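Local coordinates for protein putative glycosyltransferase (GalT1) (Streptococcus parasanguinis FW213, PDB 5HEA) that probably transfers a sugar from a nucleotide-sugar donor to an acceptor, this chain being the C-terminal part of the protein with a GT-A-type family 2 glycosyltransferase domain, at residues A[144-147]-A[148-151]; A[160-164]-A[165-169]; A[263-266]-A[267-271]; A[285-288]-A[289-293]. All blocks are in the same frame, centred on the assembly; numbering follows the deposited sequence.

Contact 1. Residues A[144-147]-A[148-151]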
loop_
_atom_site.group_PDB
_atom_site.type_symbol
_atom_site.label_atom_id
_atom_site.label_comp_id
_atom_site.label_asym_id
_atom_site.label_seq_id
_atom_site.Cartn_x
_atom_site.Cartn_y
_atom_site.Cartn_z
ATOM N N ASN A 144 52.431 -1.506 9.123
ATOM C CA ASN A 144 51.756 -2.748 8.779
ATOM C C ASN A 144 51.094 -3.304 10.025
ATOM O O ASN A 144 51.694 -3.288 11.091
ATOM C CB ASN A 144 52.757 -3.777 8.235
ATOM C CG ASN A 144 53.257 -3.426 6.854
ATOM O OD1 ASN A 144 52.610 -2.677 6.125
ATOM N ND2 ASN A 144 54.415 -3.962 6.484
ATOM N N TYR A 145 49.857 -3.778 9.896
ATOM C CA TYR A 145 49.128 -4.327 11.039
ATOM C C TYR A 145 48.658 -5.748 10.780
ATOM O O TYR A 145 48.262 -6.086 9.662
ATOM C CB TYR A 145 47.882 -3.493 11.357
ATOM C CG TYR A 145 48.149 -2.081 11.809
ATOM C CD1 TYR A 145 48.272 -1.775 13.162
ATOM C CD2 TYR A 145 48.257 -1.044 10.888
ATOM C CE1 TYR A 145 48.507 -0.478 13.580
ATOM C CE2 TYR A 145 48.492 0.254 11.300
ATOM C CZ TYR A 145 48.615 0.531 12.645
ATOM O OH TYR A 145 48.857 1.823 13.056
ATOM N N THR A 146 48.669 -6.568 11.828
ATOM C CA THR A 146 47.918 -7.810 11.800
ATOM C C THR A 146 46.461 -7.415 11.963
ATOM O O THR A 146 46.157 -6.293 12.385
ATOM C CB THR A 146 48.276 -8.734 12.979
ATOM O OG1 THR A 146 47.845 -8.114 14.198
ATOM C CG2 THR A 146 49.784 -8.999 13.043
ATOM N N ILE A 147 45.549 -8.332 11.666
ATOM C CA ILE A 147 44.133 -8.001 11.803
ATOM C C ILE A 147 43.788 -7.726 13.269
ATOM O O ILE A 147 43.056 -6.793 13.565
ATOM C CB ILE A 147 43.215 -9.086 11.217
ATOM C CG1 ILE A 147 43.656 -9.422 9.793
ATOM C CG2 ILE A 147 41.754 -8.632 11.256
ATOM C CD1 ILE A 147 43.932 -8.194 8.918
ATOM N N ALA A 148 44.350 -8.517 14.180
ATOM C CA ALA A 148 44.131 -8.310 15.618
ATOM C C ALA A 148 44.571 -6.922 16.094
ATOM O O ALA A 148 43.836 -6.242 16.821
ATOM C CB ALA A 148 44.820 -9.402 16.424
ATOM N N GLU A 149 45.761 -6.499 15.671
ATOM C CA GLU A 149 46.247 -5.141 15.938
ATOM C C GLU A 149 45.358 -4.094 15.288
ATOM O O GLU A 149 45.070 -3.037 15.870
ATOM C CB GLU A 149 47.671 -4.962 15.400
ATOM C CG GLU A 149 48.719 -5.783 16.115
ATOM C CD GLU A 149 50.092 -5.667 15.461
ATOM O OE1 GLU A 149 50.157 -5.414 14.238
ATOM O OE2 GLU A 149 51.108 -5.831 16.171
ATOM N N TRP A 150 44.951 -4.374 14.057
ATOM C CA TRP A 150 44.094 -3.455 13.326
ATOM C C TRP A 150 42.752 -3.241 14.053
ATOM O O TRP A 150 42.302 -2.102 14.220
ATOM C CB TRP A 150 43.858 -3.965 11.904
ATOM C CG TRP A 150 43.051 -3.025 11.103
ATOM C CD1 TRP A 150 41.746 -3.178 10.724
ATOM C CD2 TRP A 150 43.468 -1.750 10.608
ATOM N NE1 TRP A 150 41.336 -2.086 10.001
ATOM C CE2 TRP A 150 42.369 -1.192 9.917
ATOM C CE3 TRP A 150 44.666 -1.032 10.665
ATOM C CZ2 TRP A 150 42.434 0.054 9.287
ATOM C CZ3 TRP A 150 44.726 0.205 10.046
ATOM C CH2 TRP A 150 43.616 0.735 9.366
ATOM N N MET A 151 42.145 -4.335 14.509
ATOM C CA MET A 151 40.836 -4.288 15.168
ATOM C C MET A 151 40.891 -3.759 16.602
ATOM O O MET A 151 40.013 -4.071 17.408
ATOM C CB MET A 151 40.204 -5.684 15.196
ATOM C CG MET A 151 39.937 -6.314 13.829
ATOM S SD MET A 151 38.753 -5.404 12.812
ATOM C CE MET A 151 38.607 -6.515 11.435
#

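Contact 2. Residues A[160-164]-A[165-169]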
loop_
_atom_site.group_PDB
_atom_site.type_symbol
_atom_site.label_atom_id
_atom_site.label_comp_id
_atom_site.label_asym_id
_atom_site.label_seq_id
_atom_site.Cartn_x
_atom_site.Cartn_y
_atom_site.Cartn_z
ATOM N N ASN A 160 39.071 8.358 13.324
ATOM C CA ASN A 160 39.157 7.356 14.383
ATOM C C ASN A 160 38.316 6.102 14.113
ATOM O O ASN A 160 38.641 5.284 13.241
ATOM C CB ASN A 160 38.787 7.974 15.744
ATOM C CG ASN A 160 37.662 9.011 15.644
ATOM O OD1 ASN A 160 36.476 8.668 15.643
ATOM N ND2 ASN A 160 38.040 10.284 15.579
ATOM N N LEU A 161 37.236 5.949 14.875
ATOM C CA LEU A 161 36.323 4.827 14.698
ATOM C C LEU A 161 35.520 5.005 13.409
ATOM O O LEU A 161 35.172 4.029 12.736
ATOM C CB LEU A 161 35.387 4.706 15.903
ATOM C CG LEU A 161 34.457 3.489 15.977
ATOM C CD1 LEU A 161 35.167 2.257 16.536
ATOM C CD2 LEU A 161 33.231 3.823 16.803
ATOM N N PHE A 162 35.242 6.263 13.070
ATOM C CA PHE A 162 34.539 6.608 11.837
ATOM C C PHE A 162 35.388 6.270 10.613
ATOM O O PHE A 162 34.919 5.620 9.674
ATOM C CB PHE A 162 34.176 8.097 11.831
ATOM C CG PHE A 162 33.575 8.581 10.531
ATOM C CD1 PHE A 162 32.210 8.468 10.293
ATOM C CD2 PHE A 162 34.372 9.166 9.557
ATOM C CE1 PHE A 162 31.656 8.919 9.098
ATOM C CE2 PHE A 162 33.820 9.622 8.362
ATOM C CZ PHE A 162 32.466 9.496 8.135
ATOM N N LEU A 163 36.632 6.730 10.629
ATOM C CA LEU A 163 37.585 6.431 9.559
ATOM C C LEU A 163 37.742 4.944 9.267
ATOM O O LEU A 163 37.721 4.530 8.104
ATOM C CB LEU A 163 38.952 7.002 9.899
ATOM C CG LEU A 163 40.062 6.513 8.970
ATOM C CD1 LEU A 163 39.881 7.098 7.588
ATOM C CD2 LEU A 163 41.417 6.866 9.565
ATOM N N THR A 164 37.906 4.148 10.325
ATOM C CA THR A 164 38.224 2.736 10.190
ATOM C C THR A 164 37.031 1.893 9.748
ATOM O O THR A 164 37.133 1.097 8.819
ATOM C CB THR A 164 38.766 2.156 11.523
ATOM O OG1 THR A 164 39.934 2.886 11.924
ATOM C CG2 THR A 164 39.140 0.686 11.367
ATOM N N PHE A 165 35.902 2.057 10.421
ATOM C CA PHE A 165 34.804 1.102 10.241
ATOM C C PHE A 165 33.610 1.631 9.460
ATOM O O PHE A 165 32.969 0.886 8.717
ATOM C CB PHE A 165 34.335 0.555 11.594
ATOM C CG PHE A 165 35.380 -0.247 12.314
ATOM C CD1 PHE A 165 35.689 -1.530 11.904
ATOM C CD2 PHE A 165 36.060 0.287 13.394
ATOM C CE1 PHE A 165 36.655 -2.269 12.560
ATOM C CE2 PHE A 165 37.020 -0.448 14.055
ATOM C CZ PHE A 165 37.320 -1.727 13.636
ATOM N N THR A 166 33.294 2.908 9.626
ATOM C CA THR A 166 32.044 3.406 9.069
ATOM C C THR A 166 32.225 4.271 7.819
ATOM O O THR A 166 31.254 4.849 7.323
ATOM C CB THR A 166 31.231 4.162 10.132
ATOM O OG1 THR A 166 31.889 5.388 10.457
ATOM C CG2 THR A 166 31.110 3.322 11.394
ATOM N N PHE A 167 33.457 4.364 7.315
ATOM C CA PHE A 167 33.726 5.141 6.101
ATOM C C PHE A 167 34.341 4.254 5.019
ATOM O O PHE A 167 35.438 3.712 5.181
ATOM C CB PHE A 167 34.641 6.338 6.403
ATOM C CG PHE A 167 34.563 7.434 5.373
ATOM C CD1 PHE A 167 33.331 7.920 4.957
ATOM C CD2 PHE A 167 35.719 7.980 4.824
ATOM C CE1 PHE A 167 33.249 8.936 4.000
ATOM C CE2 PHE A 167 35.654 8.983 3.868
ATOM C CZ PHE A 167 34.409 9.467 3.454
ATOM N N SER A 168 33.633 4.088 3.915
ATOM C CA SER A 168 34.135 3.220 2.850
ATOM C C SER A 168 35.309 3.750 1.989
ATOM O O SER A 168 36.129 2.949 1.533
ATOM C CB SER A 168 32.989 2.716 1.963
ATOM O OG SER A 168 32.276 3.792 1.394
ATOM N N PRO A 169 35.381 5.079 1.730
ATOM C CA PRO A 169 36.562 5.544 0.988
ATOM C C PRO A 169 37.844 5.494 1.803
ATOM O O PRO A 169 37.831 5.072 2.966
ATOM C CB PRO A 169 36.216 7.005 0.649
ATOM C CG PRO A 169 34.683 7.021 0.647
ATOM C CD PRO A 169 34.340 6.122 1.809
#

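Contact 3. Residues A[263-266]-A[267-271]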
loop_
_atom_site.group_PDB
_atom_site.type_symbol
_atom_site.label_atom_id
_atom_site.label_comp_id
_atom_site.label_asym_id
_atom_site.label_seq_id
_atom_site.Cartn_x
_atom_site.Cartn_y
_atom_site.Cartn_z
ATOM N N LEU A 263 24.364 2.596 22.507
ATOM C CA LEU A 263 23.149 2.378 23.285
ATOM C C LEU A 263 22.679 3.661 23.981
ATOM O O LEU A 263 21.485 3.975 23.987
ATOM C CB LEU A 263 23.373 1.263 24.326
ATOM C CG LEU A 263 23.456 -0.138 23.705
ATOM C CD1 LEU A 263 23.901 -1.151 24.764
ATOM C CD2 LEU A 263 22.110 -0.525 23.098
ATOM N N LYS A 264 23.626 4.388 24.569
ATOM C CA LYS A 264 23.336 5.658 25.241
ATOM C C LYS A 264 22.719 6.645 24.262
ATOM O O LYS A 264 21.714 7.292 24.562
ATOM C CB LYS A 264 24.615 6.265 25.830
ATOM C CG LYS A 264 24.871 5.887 27.284
ATOM C CD LYS A 264 26.203 6.430 27.811
ATOM C CE LYS A 264 27.380 5.524 27.435
ATOM N NZ LYS A 264 27.205 4.120 27.925
ATOM N N LYS A 265 23.332 6.759 23.089
ATOM C CA LYS A 265 22.844 7.658 22.053
ATOM C C LYS A 265 21.459 7.230 21.553
ATOM O O LYS A 265 20.564 8.059 21.405
ATOM C CB LYS A 265 23.842 7.713 20.892
ATOM C CG LYS A 265 23.495 8.731 19.826
ATOM C CD LYS A 265 24.660 8.958 18.872
ATOM C CE LYS A 265 24.372 10.105 17.900
ATOM N NZ LYS A 265 23.167 9.866 17.044
ATOM N N CYS A 266 21.298 5.931 21.298
ATOM C CA CYS A 266 20.036 5.368 20.828
ATOM C C CYS A 266 18.915 5.573 21.844
ATOM O O CYS A 266 17.803 5.945 21.484
ATOM C CB CYS A 266 20.209 3.869 20.554
ATOM S SG CYS A 266 18.641 2.943 20.400
ATOM N N CYS A 267 19.222 5.315 23.112
ATOM C CA CYS A 267 18.248 5.402 24.194
ATOM C C CYS A 267 17.572 6.778 24.208
ATOM O O CYS A 267 16.345 6.884 24.315
ATOM C CB CYS A 267 18.943 5.124 25.530
ATOM S SG CYS A 267 17.881 5.227 27.009
ATOM N N GLU A 268 18.387 7.823 24.069
ATOM C CA GLU A 268 17.908 9.201 24.068
ATOM C C GLU A 268 17.294 9.619 22.730
ATOM O O GLU A 268 16.178 10.145 22.686
ATOM C CB GLU A 268 19.044 10.164 24.425
ATOM C CG GLU A 268 18.688 11.609 24.140
ATOM C CD GLU A 268 19.566 12.604 24.876
ATOM O OE1 GLU A 268 20.736 12.274 25.183
ATOM O OE2 GLU A 268 19.072 13.720 25.153
ATOM N N ASP A 269 18.013 9.376 21.639
ATOM C CA ASP A 269 17.554 9.842 20.328
ATOM C C ASP A 269 16.365 9.090 19.746
ATOM O O ASP A 269 15.563 9.674 19.018
ATOM C CB ASP A 269 18.696 9.876 19.326
ATOM C CG ASP A 269 19.692 10.975 19.635
ATOM O OD1 ASP A 269 19.308 11.931 20.350
ATOM O OD2 ASP A 269 20.846 10.879 19.170
ATOM N N ALA A 270 16.254 7.802 20.043
ATOM C CA ALA A 270 15.062 7.056 19.642
ATOM C C ALA A 270 13.813 7.681 20.268
ATOM O O ALA A 270 12.785 7.847 19.605
ATOM C CB ALA A 270 15.189 5.583 20.050
ATOM N N LEU A 271 13.906 8.027 21.550
ATOM C CA LEU A 271 12.771 8.602 22.256
ATOM C C LEU A 271 12.406 9.964 21.668
ATOM O O LEU A 271 11.232 10.273 21.506
ATOM C CB LEU A 271 13.055 8.719 23.755
ATOM C CG LEU A 271 11.930 9.287 24.640
ATOM C CD1 LEU A 271 10.659 8.455 24.533
ATOM C CD2 LEU A 271 12.375 9.385 26.104
#

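Contact 4. Residues A[285-288]-A[289-293]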
loop_
_atom_site.group_PDB
_atom_site.type_symbol
_atom_site.label_atom_id
_atom_site.label_comp_id
_atom_site.label_asym_id
_atom_site.label_seq_id
_atom_site.Cartn_x
_atom_site.Cartn_y
_atom_site.Cartn_z
ATOM N N LYS A 285 18.697 -2.571 27.396
ATOM C CA LYS A 285 20.046 -3.062 27.186
ATOM C C LYS A 285 21.057 -2.244 27.990
ATOM O O LYS A 285 21.936 -2.802 28.650
ATOM C CB LYS A 285 20.393 -3.096 25.682
ATOM C CG LYS A 285 19.715 -4.255 24.950
ATOM C CD LYS A 285 20.225 -4.437 23.513
ATOM C CE LYS A 285 19.174 -4.029 22.490
ATOM N NZ LYS A 285 19.530 -4.413 21.082
ATOM N N LEU A 286 20.917 -0.921 27.965
ATOM C CA LEU A 286 21.823 -0.060 28.724
ATOM C C LEU A 286 21.635 -0.256 30.232
ATOM O O LEU A 286 22.599 -0.259 30.992
ATOM C CB LEU A 286 21.619 1.405 28.323
ATOM C CG LEU A 286 22.618 2.445 28.830
ATOM C CD1 LEU A 286 24.033 2.179 28.308
ATOM C CD2 LEU A 286 22.139 3.842 28.442
ATOM N N ASP A 287 20.383 -0.428 30.653
ATOM C CA ASP A 287 20.049 -0.731 32.040
ATOM C C ASP A 287 20.712 -2.033 32.523
ATOM O O ASP A 287 21.212 -2.100 33.636
ATOM C CB ASP A 287 18.523 -0.836 32.187
ATOM C CG ASP A 287 18.075 -1.056 33.628
ATOM O OD1 ASP A 287 18.769 -0.595 34.560
ATOM O OD2 ASP A 287 17.012 -1.684 33.825
ATOM N N LEU A 288 20.713 -3.062 31.685
ATOM C CA LEU A 288 21.297 -4.350 32.062
ATOM C C LEU A 288 22.811 -4.231 32.197
ATOM O O LEU A 288 23.413 -4.737 33.145
ATOM C CB LEU A 288 20.959 -5.429 31.028
ATOM C CG LEU A 288 19.509 -5.908 30.995
ATOM C CD1 LEU A 288 19.285 -6.901 29.854
ATOM C CD2 LEU A 288 19.134 -6.533 32.332
ATOM N N ILE A 289 23.422 -3.566 31.231
ATOM C CA ILE A 289 24.872 -3.457 31.186
ATOM C C ILE A 289 25.413 -2.658 32.382
ATOM O O ILE A 289 26.382 -3.066 33.034
ATOM C CB ILE A 289 25.318 -2.826 29.862
ATOM C CG1 ILE A 289 25.088 -3.808 28.719
ATOM C CG2 ILE A 289 26.782 -2.424 29.923
ATOM C CD1 ILE A 289 25.285 -3.198 27.353
ATOM N N GLU A 290 24.760 -1.543 32.684
ATOM C CA GLU A 290 25.222 -0.639 33.735
ATOM C C GLU A 290 24.791 -1.049 35.138
ATOM O O GLU A 290 25.500 -0.801 36.104
ATOM C CB GLU A 290 24.754 0.793 33.453
ATOM C CG GLU A 290 25.430 1.432 32.251
ATOM C CD GLU A 290 25.050 2.896 32.071
ATOM O OE1 GLU A 290 24.062 3.340 32.701
ATOM O OE2 GLU A 290 25.744 3.606 31.302
ATOM N N ASN A 291 23.628 -1.674 35.262
ATOM C CA ASN A 291 23.089 -1.925 36.589
ATOM C C ASN A 291 23.007 -3.391 36.986
ATOM O O ASN A 291 22.766 -3.705 38.150
ATOM C CB ASN A 291 21.737 -1.227 36.747
ATOM C CG ASN A 291 21.852 0.278 36.568
ATOM O OD1 ASN A 291 22.778 0.894 37.088
ATOM N ND2 ASN A 291 20.931 0.868 35.806
ATOM N N TYR A 292 23.217 -4.286 36.026
ATOM C CA TYR A 292 23.195 -5.714 36.325
ATOM C C TYR A 292 24.389 -6.467 35.750
ATOM O O TYR A 292 24.208 -7.534 35.171
ATOM C CB TYR A 292 21.896 -6.347 35.810
ATOM C CG TYR A 292 20.640 -5.707 36.357
ATOM C CD1 TYR A 292 20.117 -4.554 35.779
ATOM C CD2 TYR A 292 19.976 -6.252 37.451
ATOM C CE1 TYR A 292 18.970 -3.957 36.279
ATOM C CE2 TYR A 292 18.819 -5.668 37.956
ATOM C CZ TYR A 292 18.329 -4.516 37.368
ATOM O OH TYR A 292 17.182 -3.925 37.850
ATOM N N PRO A 293 25.618 -5.937 35.919
ATOM C CA PRO A 293 26.730 -6.742 35.405
ATOM C C PRO A 293 26.920 -8.013 36.238
ATOM O O PRO A 293 26.384 -8.126 37.347
ATOM C CB PRO A 293 27.935 -5.815 35.579
ATOM C CG PRO A 293 27.587 -4.995 36.772
ATOM C CD PRO A 293 26.097 -4.780 36.703
HETATM O O HOH W 1 15.175 -2.492 35.912
#

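Contact 1. Residues A[144-147]-A[148-151]
A capping box, formed by Thr146 and Glu149, closes the start of the short helix 147-150 where the chain leaves strand 142-146. Thr146 OG1 accepts from Glu149 N (3.0 Å), and Glu149 answers with OE1, which takes the Thr146 N-H at 3.1 Å along a nearly straight path (168°). The threonine hydroxyl can do this because it sits between the backbone N and the carbonyl carbon (chi1 66°), turned toward the first turn of the helix. Threonine suits an N-cap since its short side chain reaches an amide that has no helical carbonyl before it. Glutamate is long enough to fold back over the same turn, its CG lying against Thr146 OG1.

On the other flank two rings meet in an offset edge-to-face pair: the benzo edge of Trp150 points at one face of Tyr145, CE3 coming within 3.6 Å of Tyr145 CD2, with the planes at 65°. Glu149 CB lies at the edge of the tyrosine ring. Ile147 CG2 and Met151 CE pack side by side at 3.8 Å. Tyr145 pairs through its backbone with Ile205 of strand 204-217, while Trp150 and Met151 lean on Tyr199 of helix 195-201 and also touch helix 161-166.

Contact 2. Residues A[160-164]-A[165-169]
Phe162 and Phe167 lie with their ring planes near parallel (24° apart) but slid so far that they barely overlap, the centroids being 5.2 Å apart. Phe162 CZ comes to 3.7 Å from Phe167 CD1, and Phe167 CB lies over one face of the Phe162 ring. On the Phe167 face away from Phe162, Pro169 CD sits over the ring centre.

Thr164 and Phe165 run side by side. The threonine methyl CG2, anti to the backbone N, is carried over the middle of the Phe165 ring, a CH-pi contact 3.6 Å from the centroid, while Leu161 CD1 reaches Phe165 CD2 at 3.8 Å. Threonine suits this place by splitting its branches: the methyl meets the ring and OG1 donates to Asn160 O (3.0 Å), which Thr164 N also reaches from the opposite face of the carbonyl plane.

Thr166 stands across Phe162 at about a right angle, and its OG1 donates to Phe162 O (3.1 Å) in the carbonyl plane, on a lone pair, a common i to i-4 habit of helical threonines. Thr166 N bonds the same oxygen only weakly, as befits a short helix with a wider pi-type turn at 162-164 and a weakly bonded end at 165-166.

Contact 3. Residues A[263-266]-A[267-271]
Lys265 and Asp269 form the one salt bridge between 263-266 and 267-271, a long i to i+4 pair on the exposed flank of helix 253-272. Lys265 NZ reaches Asp269 OD2 at 3.3 Å, and the hydrogen bond within it is weak. The lysine stem leaves anti to the backbone N (chi1 -174°), runs extended as far as CE and bends only at its last torsion, which swings NZ back toward the carboxylate. Asp269 OD2 also lies 3.5 Å from Lys265 CG, so the carboxylate oxygen touches the base of the lysine chain as well as its charged end. Lysine and aspartate suit a surface turn of this kind, where solvent can share their charges.

The backbone supplies the regular part. Cys267 N donates to Leu263 O, Asp269 N to Lys265 O at 2.9 Å, and Ala270 N to Cys266 O at 2.8 Å. The bond from Glu268 N to Lys264 O is stretched to 3.4 Å and weak.

Covalent bonds set this turn apart. Adjacent Cys266 and Cys267 both hold SG anti to the backbone N, yet their positions round the helix send the sulfurs in different directions, to Cys282 and Cys283 respectively. Against Cys266 SG the Ala270 methyl makes a loose apolar contact (4.4 Å), its small size fitting a buried position.

Two consecutive disulfides thus clamp helix 253-272 to helix 276-291. Cys266 and Leu263 also pack on helix 231-247, while Leu271 touches His66 of a neighbouring subunit.

Contact 4. Residues A[285-288]-A[289-293]
Asp287 and Tyr292 meet at the ring edge: Asp287 O lies in the plane of the tyrosine ring, 3.4 Å from CD1, while the aspartate carboxylate is turned 80° to that ring near CE1. The same carboxylate is also steeply turned to the amide of Asn291. Even so, the hydrogen bond between them is short and nearly straight, Asn291 ND2 donating an N-H to Asp287 OD1 at 2.9 Å with an N-H...O angle of 176°. OD1 is met nearly along its C-O axis, and lies in the plane of the amide. Asp287 CG is held anti to the backbone N (chi1 -176°), which directs the carboxylate along the helix toward the next turn. A water completes the arrangement, donating to Asp287 OD2 (2.9 Å) and accepting from Tyr292 OH (3.1 Å), so the two carboxylate oxygens have separate partners.

These residues form the last turn of helix 276-291, the last of the C-terminal helices 231-247, 253-272 and 276-291. Asn291 N still bonds Asp287 O, and Tyr292 N bonds Leu288 O, its donor lying above the carbonyl plane as Tyr292 leaves helical geometry. Pro293 comes next, lacking an N-H to continue the ladder.

Looser contacts lie on the flanks. Leu288 CD2 approaches Tyr292 CD1 at 4.1 Å, and Leu286 CD1 lies 3.7 Å from Glu290 OE2, the leucine methyl resting against the carboxylate end of an exposed glutamate. Buried Lys285 turns away to Glu239 and to Glu240 of a neighbouring subunit, whose Lys201 packs against Asp287, Leu288 and Tyr292.

Overall arrangement
The four contacts follow one another along the chain and fall into two touching pairs. Contacts 1 and 2 lie within the family 2 glycosyltransferase range, about 15 Å between centres, and meet where Met151 SD packs on Phe165 CE1 at 3.8 Å. Contacts 3 and 4 belong to the successive helices 253-272 and 276-291; they pack together, Leu263 CD1 lying 3.6 Å from Ile289 CD1. Between the pairs nothing touches directly: contacts 2 and 3 come closest, with nearest atoms about 10 Å apart, yet Phe165 and Thr166 do meet an earlier part of helix 253-272. Contact 4, farthest from the chain centre, meets another subunit most widely, through six residues, contacts 1 and 3 through one each.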